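Local coordinates for protein separin (Saccharomyces cerevisiae, PDB 5U1T) that cleaves the cohesin subunit SCC1 at the onset of anaphase as a caspase-like cysteine protease, letting chromosomes segregate, and is held inactive by securin for most of the cell cycle, at residues S676-I680 with E681-L685; H483-R487 with L488-K492; N755-S758 with A759-C763. One frame throughout, in Å; residues are numbered along the deposited sequence.

Contact 1 (S676-I680 with E681-L685); sequences STAKI and EQALL
Lys679 curls its side chain over the first turn of helix 680-689 and lies beside Glu681, both pointing the same way. CB of Lys679 has OE1 of Gln682 as its neighbour at 4.1 Å. CG then leaves anti to the backbone N (chi1 -159°), and bends at chi3 and chi4 fold the chain back, so that CE of Lys679 comes alongside CB of Glu681 at 3.8 Å. At the tip, NZ of Lys679 sits 3.1 Å from the backbone N of Glu681; both are donors, so this is proximity and not a hydrogen bond. The ammonium and the carboxylate of Glu681 do not close a salt bridge: NZ of Lys679 and OE1 of Glu681 stay 4.6 Å apart; the glutamate chain runs on extended beyond CG, and its OE2 forms a salt bridge with Lys734 on helix 729-752. The positive NZ near the start of a helix would probably be costly by itself, and the nearby glutamate may ease it.

Two backbone bonds wind the turn. The carbonyl of Lys679 receives the N-H of Ala683 almost head-on (C=O...N 163°), and that of Ile680 receives Leu684 N from above the carbonyl plane. Leu684 lays CB and CG against this same oxygen, CG of Leu684 being 3.3 Å from Ile680 O, and its CD1 grazes CG2 of Ile680 at 4.4 Å. Lys715 from a nearby loop donates to the carbonyl of Ala678.

Lys679 is the N-cap, and the residue before it, Ala678, brings CB to within 4.4 Å of CB of Ala683 in the first full turn. This pairing of N' with N4 is the position of a hydrophobic staple, in a light version made by two methyls, at the start of a helix that follows a loop in separase's helical domain.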
loop_
_atom_site.group_PDB
_atom_site.type_symbol
_atom_site.label_atom_id
_atom_site.label_comp_id
_atom_site.label_asym_id
_atom_site.label_seq_id
_atom_site.Cartn_x
_atom_site.Cartn_y
_atom_site.Cartn_z
ATOM N N SER A 676 -11.602 -3.529 21.881
ATOM C CA SER A 676 -12.039 -4.844 22.309
ATOM C C SER A 676 -13.367 -5.222 21.685
ATOM O O SER A 676 -13.658 -6.406 21.529
ATOM C CB SER A 676 -12.150 -4.910 23.829
ATOM O OG SER A 676 -10.889 -4.683 24.434
ATOM N N THR A 677 -14.183 -4.231 21.331
ATOM C CA THR A 677 -15.485 -4.539 20.740
ATOM C C THR A 677 -15.574 -4.139 19.279
ATOM O O THR A 677 -16.521 -4.529 18.594
ATOM C CB THR A 677 -16.664 -3.855 21.491
ATOM O OG1 THR A 677 -16.620 -2.435 21.281
ATOM C CG2 THR A 677 -16.626 -4.173 22.994
ATOM N N ALA A 678 -14.609 -3.356 18.802
ATOM C CA ALA A 678 -14.614 -2.960 17.397
ATOM C C ALA A 678 -14.449 -4.191 16.506
ATOM O O ALA A 678 -13.615 -5.051 16.789
ATOM C CB ALA A 678 -13.520 -1.953 17.120
ATOM N N LYS A 679 -15.246 -4.293 15.448
ATOM C CA LYS A 679 -15.073 -5.403 14.521
ATOM C C LYS A 679 -13.743 -5.227 13.818
ATOM O O LYS A 679 -13.199 -4.120 13.785
ATOM C CB LYS A 679 -16.211 -5.485 13.501
ATOM C CG LYS A 679 -16.355 -6.873 12.872
ATOM C CD LYS A 679 -17.219 -6.836 11.610
ATOM C CE LYS A 679 -16.504 -6.087 10.477
ATOM N NZ LYS A 679 -15.159 -6.676 10.220
ATOM N N ILE A 680 -13.234 -6.317 13.249
ATOM C CA ILE A 680 -11.864 -6.365 12.744
ATOM C C ILE A 680 -11.638 -5.344 11.640
ATOM O O ILE A 680 -10.522 -4.852 11.469
ATOM C CB ILE A 680 -11.488 -7.774 12.215
ATOM C CG1 ILE A 680 -12.017 -8.854 13.155
ATOM C CG2 ILE A 680 -9.978 -7.917 12.096
ATOM C CD1 ILE A 680 -11.593 -8.662 14.596
ATOM N N GLU A 681 -12.694 -5.010 10.903
ATOM C CA GLU A 681 -12.552 -4.040 9.827
ATOM C C GLU A 681 -12.353 -2.621 10.365
ATOM O O GLU A 681 -11.523 -1.869 9.856
ATOM C CB GLU A 681 -13.752 -4.080 8.883
ATOM C CG GLU A 681 -13.314 -4.117 7.430
ATOM C CD GLU A 681 -14.376 -3.635 6.439
ATOM O OE1 GLU A 681 -15.608 -3.801 6.701
ATOM O OE2 GLU A 681 -13.958 -3.095 5.377
ATOM N N GLN A 682 -13.103 -2.254 11.397
ATOM C CA GLN A 682 -12.961 -0.929 11.960
ATOM C C GLN A 682 -11.645 -0.790 12.720
ATOM O O GLN A 682 -11.052 0.281 12.751
ATOM C CB GLN A 682 -14.145 -0.610 12.864
ATOM C CG GLN A 682 -15.284 0.062 12.120
ATOM C CD GLN A 682 -15.909 -0.834 11.040
ATOM O OE1 GLN A 682 -16.299 -1.989 11.305
ATOM N NE2 GLN A 682 -16.011 -0.301 9.811
ATOM N N ALA A 683 -11.190 -1.881 13.325
ATOM C CA ALA A 683 -9.949 -1.876 14.089
ATOM C C ALA A 683 -8.757 -1.757 13.155
ATOM O O ALA A 683 -7.776 -1.081 13.461
ATOM C CB ALA A 683 -9.840 -3.127 14.929
ATOM N N LEU A 684 -8.846 -2.428 12.011
ATOM C CA LEU A 684 -7.824 -2.303 10.992
ATOM C C LEU A 684 -7.774 -0.858 10.535
ATOM O O LEU A 684 -6.697 -0.282 10.343
ATOM C CB LEU A 684 -8.101 -3.241 9.819
ATOM C CG LEU A 684 -7.582 -4.681 9.929
ATOM C CD1 LEU A 684 -8.223 -5.565 8.861
ATOM C CD2 LEU A 684 -6.064 -4.742 9.825
ATOM N N LEU A 685 -8.947 -0.262 10.388
ATOM C CA LEU A 685 -9.032 1.105 9.915
ATOM C C LEU A 685 -8.433 2.090 10.910
ATOM O O LEU A 685 -7.652 2.955 10.546
ATOM C CB LEU A 685 -10.474 1.466 9.633
ATOM C CG LEU A 685 -10.628 2.630 8.671
ATOM C CD1 LEU A 685 -10.172 2.160 7.311
ATOM C CD2 LEU A 685 -12.087 3.099 8.660
#

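Contact 2 (H483-R487 with L488-K492); sequences HCFTR and LKITK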
loop_
_atom_site.group_PDB
_atom_site.type_symbol
_atom_site.label_atom_id
_atom_site.label_comp_id
_atom_site.label_asym_id
_atom_site.label_seq_id
_atom_site.Cartn_x
_atom_site.Cartn_y
_atom_site.Cartn_z
ATOM N N HIS A 483 -26.971 -15.027 0.226
ATOM C CA HIS A 483 -27.543 -16.126 1.006
ATOM C C HIS A 483 -28.260 -17.202 0.190
ATOM O O HIS A 483 -28.529 -18.288 0.712
ATOM C CB HIS A 483 -28.521 -15.582 2.045
ATOM C CG HIS A 483 -27.893 -14.665 3.046
ATOM N ND1 HIS A 483 -27.604 -15.056 4.339
ATOM C CD2 HIS A 483 -27.504 -13.371 2.953
ATOM C CE1 HIS A 483 -27.066 -14.043 4.994
ATOM N NE2 HIS A 483 -26.993 -13.008 4.176
ATOM N N CYS A 484 -28.583 -16.900 -1.068
ATOM C CA CYS A 484 -29.467 -17.753 -1.855
ATOM C C CYS A 484 -28.934 -18.082 -3.239
ATOM O O CYS A 484 -28.840 -19.256 -3.592
ATOM C CB CYS A 484 -30.846 -17.106 -1.988
ATOM S SG CYS A 484 -31.797 -17.025 -0.447
ATOM N N PHE A 485 -28.596 -17.063 -4.022
ATOM C CA PHE A 485 -28.175 -17.256 -5.409
ATOM C C PHE A 485 -26.942 -18.135 -5.516
ATOM O O PHE A 485 -26.862 -18.994 -6.378
ATOM C CB PHE A 485 -27.917 -15.908 -6.071
ATOM C CG PHE A 485 -27.393 -16.003 -7.466
ATOM C CD1 PHE A 485 -28.241 -16.251 -8.520
ATOM C CD2 PHE A 485 -26.044 -15.817 -7.728
ATOM C CE1 PHE A 485 -27.759 -16.330 -9.807
ATOM C CE2 PHE A 485 -25.550 -15.888 -9.012
ATOM C CZ PHE A 485 -26.406 -16.156 -10.057
ATOM N N THR A 486 -25.990 -17.929 -4.618
ATOM C CA THR A 486 -24.706 -18.645 -4.635
ATOM C C THR A 486 -24.848 -20.150 -4.365
ATOM O O THR A 486 -23.996 -20.954 -4.756
ATOM C CB THR A 486 -23.763 -18.055 -3.597
ATOM O OG1 THR A 486 -24.432 -18.055 -2.326
ATOM C CG2 THR A 486 -23.369 -16.628 -3.973
ATOM N N ARG A 487 -25.941 -20.516 -3.702
ATOM C CA ARG A 487 -26.292 -21.917 -3.477
ATOM C C ARG A 487 -26.816 -22.609 -4.732
ATOM O O ARG A 487 -26.989 -23.821 -4.748
ATOM C CB ARG A 487 -27.345 -22.021 -2.379
ATOM C CG ARG A 487 -26.994 -21.205 -1.178
ATOM C CD ARG A 487 -28.037 -21.334 -0.118
ATOM N NE ARG A 487 -27.735 -22.422 0.805
ATOM C CZ ARG A 487 -26.796 -22.353 1.744
ATOM N NH1 ARG A 487 -26.059 -21.244 1.866
ATOM N NH2 ARG A 487 -26.587 -23.394 2.553
ATOM N N LEU A 488 -27.092 -21.847 -5.779
ATOM C CA LEU A 488 -27.676 -22.450 -6.968
ATOM C C LEU A 488 -26.609 -23.010 -7.867
ATOM O O LEU A 488 -26.896 -23.826 -8.740
ATOM C CB LEU A 488 -28.510 -21.438 -7.733
ATOM C CG LEU A 488 -29.650 -20.849 -6.921
ATOM C CD1 LEU A 488 -30.244 -19.722 -7.728
ATOM C CD2 LEU A 488 -30.670 -21.920 -6.585
ATOM N N LYS A 489 -25.381 -22.546 -7.661
ATOM C CA LYS A 489 -24.253 -22.986 -8.468
ATOM C C LYS A 489 -24.569 -22.992 -9.978
ATOM O O LYS A 489 -24.490 -24.031 -10.633
ATOM C CB LYS A 489 -23.803 -24.381 -8.001
ATOM C CG LYS A 489 -22.888 -24.359 -6.760
ATOM C CD LYS A 489 -23.050 -25.612 -5.895
ATOM C CE LYS A 489 -23.219 -26.881 -6.738
ATOM N NZ LYS A 489 -23.138 -28.150 -5.924
ATOM N N ILE A 490 -24.946 -21.839 -10.524
ATOM C CA ILE A 490 -25.251 -21.753 -11.948
ATOM C C ILE A 490 -24.135 -20.996 -12.681
ATOM O O ILE A 490 -23.526 -20.061 -12.139
ATOM C CB ILE A 490 -26.629 -21.080 -12.198
ATOM C CG1 ILE A 490 -26.514 -19.557 -12.204
ATOM C CG2 ILE A 490 -27.662 -21.551 -11.163
ATOM C CD1 ILE A 490 -27.840 -18.853 -12.181
ATOM N N THR A 491 -23.845 -21.426 -13.905
ATOM C CA THR A 491 -22.690 -20.902 -14.633
ATOM C C THR A 491 -23.095 -20.248 -15.943
ATOM O O THR A 491 -22.243 -19.733 -16.664
ATOM C CB THR A 491 -21.640 -22.011 -14.925
ATOM O OG1 THR A 491 -22.257 -23.100 -15.627
ATOM C CG2 THR A 491 -21.030 -22.526 -13.625
ATOM N N LYS A 492 -24.388 -20.294 -16.259
ATOM C CA LYS A 492 -24.943 -19.585 -17.409
ATOM C C LYS A 492 -26.003 -18.612 -16.900
ATOM O O LYS A 492 -26.628 -18.848 -15.862
ATOM C CB LYS A 492 -25.557 -20.555 -18.432
ATOM C CG LYS A 492 -24.775 -21.860 -18.663
ATOM C CD LYS A 492 -23.343 -21.606 -19.158
ATOM C CE LYS A 492 -22.371 -22.728 -18.739
ATOM N NZ LYS A 492 -20.987 -22.200 -18.417
#
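The run-out of helix 470-485 into the following loop is a turn tightened to i-to-i+3 bonding, with the Phe485 ring meeting Leu488 and Ile490. Leu488 N donates to Phe485 O over 2.9 Å, the N-H fairly straight (158°) but arriving from well above the carbonyl plane, and Arg487 N makes the same i-to-i+3 bond to Cys484 O. Leu488 sets its own CB and CG beside the oxygen it binds; CD1 of Leu488 continues to CD1 of Phe485 at 4.1 Å.

The phenyl group swings out with CG anti to the backbone N (chi1 176°), which carries it toward the loop although its CB starts in the other direction. The side chains of Leu488 and Ile490 each cross that of Phe485 at about a right angle. Ile490 comes closer, its CD1 lying 3.5 Å from CE1 of Phe485, while CG1 backs it up against CZ. Between the two, Lys489 has a left-handed backbone (phi 46°) that turns the chain before Ile490 returns to the ring. Were this phenylalanine replaced by an alanine, a gap would probably open beside Leu488 and Ile490 where the ring lies, leaving CD1 of Ile490 without its aromatic neighbour.

The ring also meets that of Phe481, one turn earlier, and touches Leu507 of helix 501-509. Leu488 and Ile490 lean on Ile452 of helix 448-458, and Arg487 forms a salt bridge with Glu439, so the turn is wedged among helices 431-444, 448-458 and 501-509.

Contact 3 (N755-S758 with A759-C763); sequences NVIS and AVIDC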
loop_
_atom_site.group_PDB
_atom_site.type_symbol
_atom_site.label_atom_id
_atom_site.label_comp_id
_atom_site.label_asym_id
_atom_site.label_seq_id
_atom_site.Cartn_x
_atom_site.Cartn_y
_atom_site.Cartn_z
ATOM N N ASN A 755 19.540 4.089 13.453
ATOM C CA ASN A 755 19.532 2.620 13.574
ATOM C C ASN A 755 19.491 1.925 12.224
ATOM O O ASN A 755 18.480 1.326 11.848
ATOM C CB ASN A 755 18.347 2.151 14.407
ATOM C CG ASN A 755 18.532 2.433 15.857
ATOM O OD1 ASN A 755 19.480 3.117 16.243
ATOM N ND2 ASN A 755 17.637 1.915 16.682
ATOM N N VAL A 756 20.603 2.001 11.513
ATOM C CA VAL A 756 20.656 1.585 10.132
ATOM C C VAL A 756 20.338 0.120 9.986
ATOM O O VAL A 756 19.530 -0.244 9.141
ATOM C CB VAL A 756 22.025 1.883 9.524
ATOM C CG1 VAL A 756 22.136 1.282 8.137
ATOM C CG2 VAL A 756 22.232 3.379 9.473
ATOM N N ILE A 757 20.939 -0.716 10.827
ATOM C CA ILE A 757 20.778 -2.161 10.687
ATOM C C ILE A 757 19.330 -2.604 10.842
ATOM O O ILE A 757 18.747 -3.197 9.933
ATOM C CB ILE A 757 21.615 -2.942 11.712
ATOM C CG1 ILE A 757 23.097 -2.564 11.597
ATOM C CG2 ILE A 757 21.392 -4.454 11.540
ATOM C CD1 ILE A 757 23.647 -2.753 10.210
ATOM N N SER A 758 18.753 -2.316 11.998
ATOM C CA SER A 758 17.403 -2.757 12.274
ATOM C C SER A 758 16.411 -2.103 11.285
ATOM O O SER A 758 15.431 -2.722 10.897
ATOM C CB SER A 758 17.041 -2.472 13.740
ATOM O OG SER A 758 16.922 -1.087 13.973
ATOM N N ALA A 759 16.683 -0.882 10.833
ATOM C CA ALA A 759 15.845 -0.294 9.778
ATOM C C ALA A 759 15.911 -1.117 8.490
ATOM O O ALA A 759 14.913 -1.280 7.802
ATOM C CB ALA A 759 16.248 1.137 9.499
ATOM N N VAL A 760 17.094 -1.631 8.165
ATOM C CA VAL A 760 17.247 -2.486 6.990
ATOM C C VAL A 760 16.432 -3.757 7.179
ATOM O O VAL A 760 15.750 -4.194 6.261
ATOM C CB VAL A 760 18.726 -2.860 6.712
ATOM C CG1 VAL A 760 18.815 -3.968 5.674
ATOM C CG2 VAL A 760 19.489 -1.653 6.238
ATOM N N ILE A 761 16.497 -4.336 8.375
ATOM C CA ILE A 761 15.781 -5.573 8.663
ATOM C C ILE A 761 14.269 -5.384 8.559
ATOM O O ILE A 761 13.588 -6.198 7.934
ATOM C CB ILE A 761 16.134 -6.110 10.045
ATOM C CG1 ILE A 761 17.623 -6.446 10.082
ATOM C CG2 ILE A 761 15.286 -7.331 10.376
ATOM C CD1 ILE A 761 18.096 -7.034 11.388
ATOM N N ASP A 762 13.760 -4.305 9.153
ATOM C CA ASP A 762 12.344 -3.974 9.090
ATOM C C ASP A 762 11.859 -3.945 7.651
ATOM O O ASP A 762 10.980 -4.725 7.267
ATOM C CB ASP A 762 12.071 -2.630 9.756
ATOM C CG ASP A 762 12.099 -2.718 11.264
ATOM O OD1 ASP A 762 12.177 -3.841 11.812
ATOM O OD2 ASP A 762 12.034 -1.652 11.914
ATOM N N CYS A 763 12.438 -3.033 6.879
ATOM C CA CYS A 763 12.232 -2.941 5.437
ATOM C C CYS A 763 12.140 -4.280 4.729
ATOM O O CYS A 763 11.326 -4.454 3.831
ATOM C CB CYS A 763 13.375 -2.150 4.802
ATOM S SG CYS A 763 12.929 -0.504 4.359
#
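Ile757 and Ile761, one turn apart on helix 756-775, point their side chains out of the same helical face and cross obliquely, CG2 of Ile757 meeting CD1 of Ile761 at 4.2 Å. In Ile757 that branch stands anti to the backbone N; in Ile761 CG1 does not, lying beside the N instead (chi1 -63°), which sends CD1 back to the earlier turn. Val756 and Val760 form a second, looser i-to-i+4 pair on the adjoining face, with CG1 of Val756 4.4 Å from CG2 of Val760. CG2 of Val760 also lies 3.2 Å from Val756 O, beside the bond the carbonyl accepts from Val760 N. Val760 packs as well on an acidic residue of another protein's chain.

On the polar side Asp762 N donates nearly straight to Ser758 O (170°). The carboxylate lies near that oxygen too, CG of Asp762 at 3.4 Å from Ser758 O. Asn1108 accepts from Ser758 N, one of the amides at the start of the helix that lack a partner a turn earlier.

The chemistry is thus two-faced: branched aliphatics pack against Ile802 and Leu1087 of flanking helices, while OD2 of the buried Asp762 is hydrogen-bonded to the hydroxyl of Ser746 and, weakly, to Asn750, both on the neighbouring helix 729-752, which probably helps a carboxylate tolerate burial.

Overall arrangement
All three contacts are local turns in the helical part of the chain, and none lies near the annotated active site. Contact 3 is the buried one; contacts 1 and 2 are partly buried, with exposed lysines. Contacts 1 and 3 both border helix 729-752, the first through Glu681 and Leu684, the third through Ala759 and Asp762, though their centres are 29 Å apart. Contact 2 rests on other helices. Contact 1 begins a helix with a lysine at the N-cap position and a pair of alanine methyls, contact 2 leaves one beside an aromatic ring, and contact 3 opens a helix too, with regular i-to-i+4 backbone bonds, aliphatic side chains on one side and a buried aspartate on another.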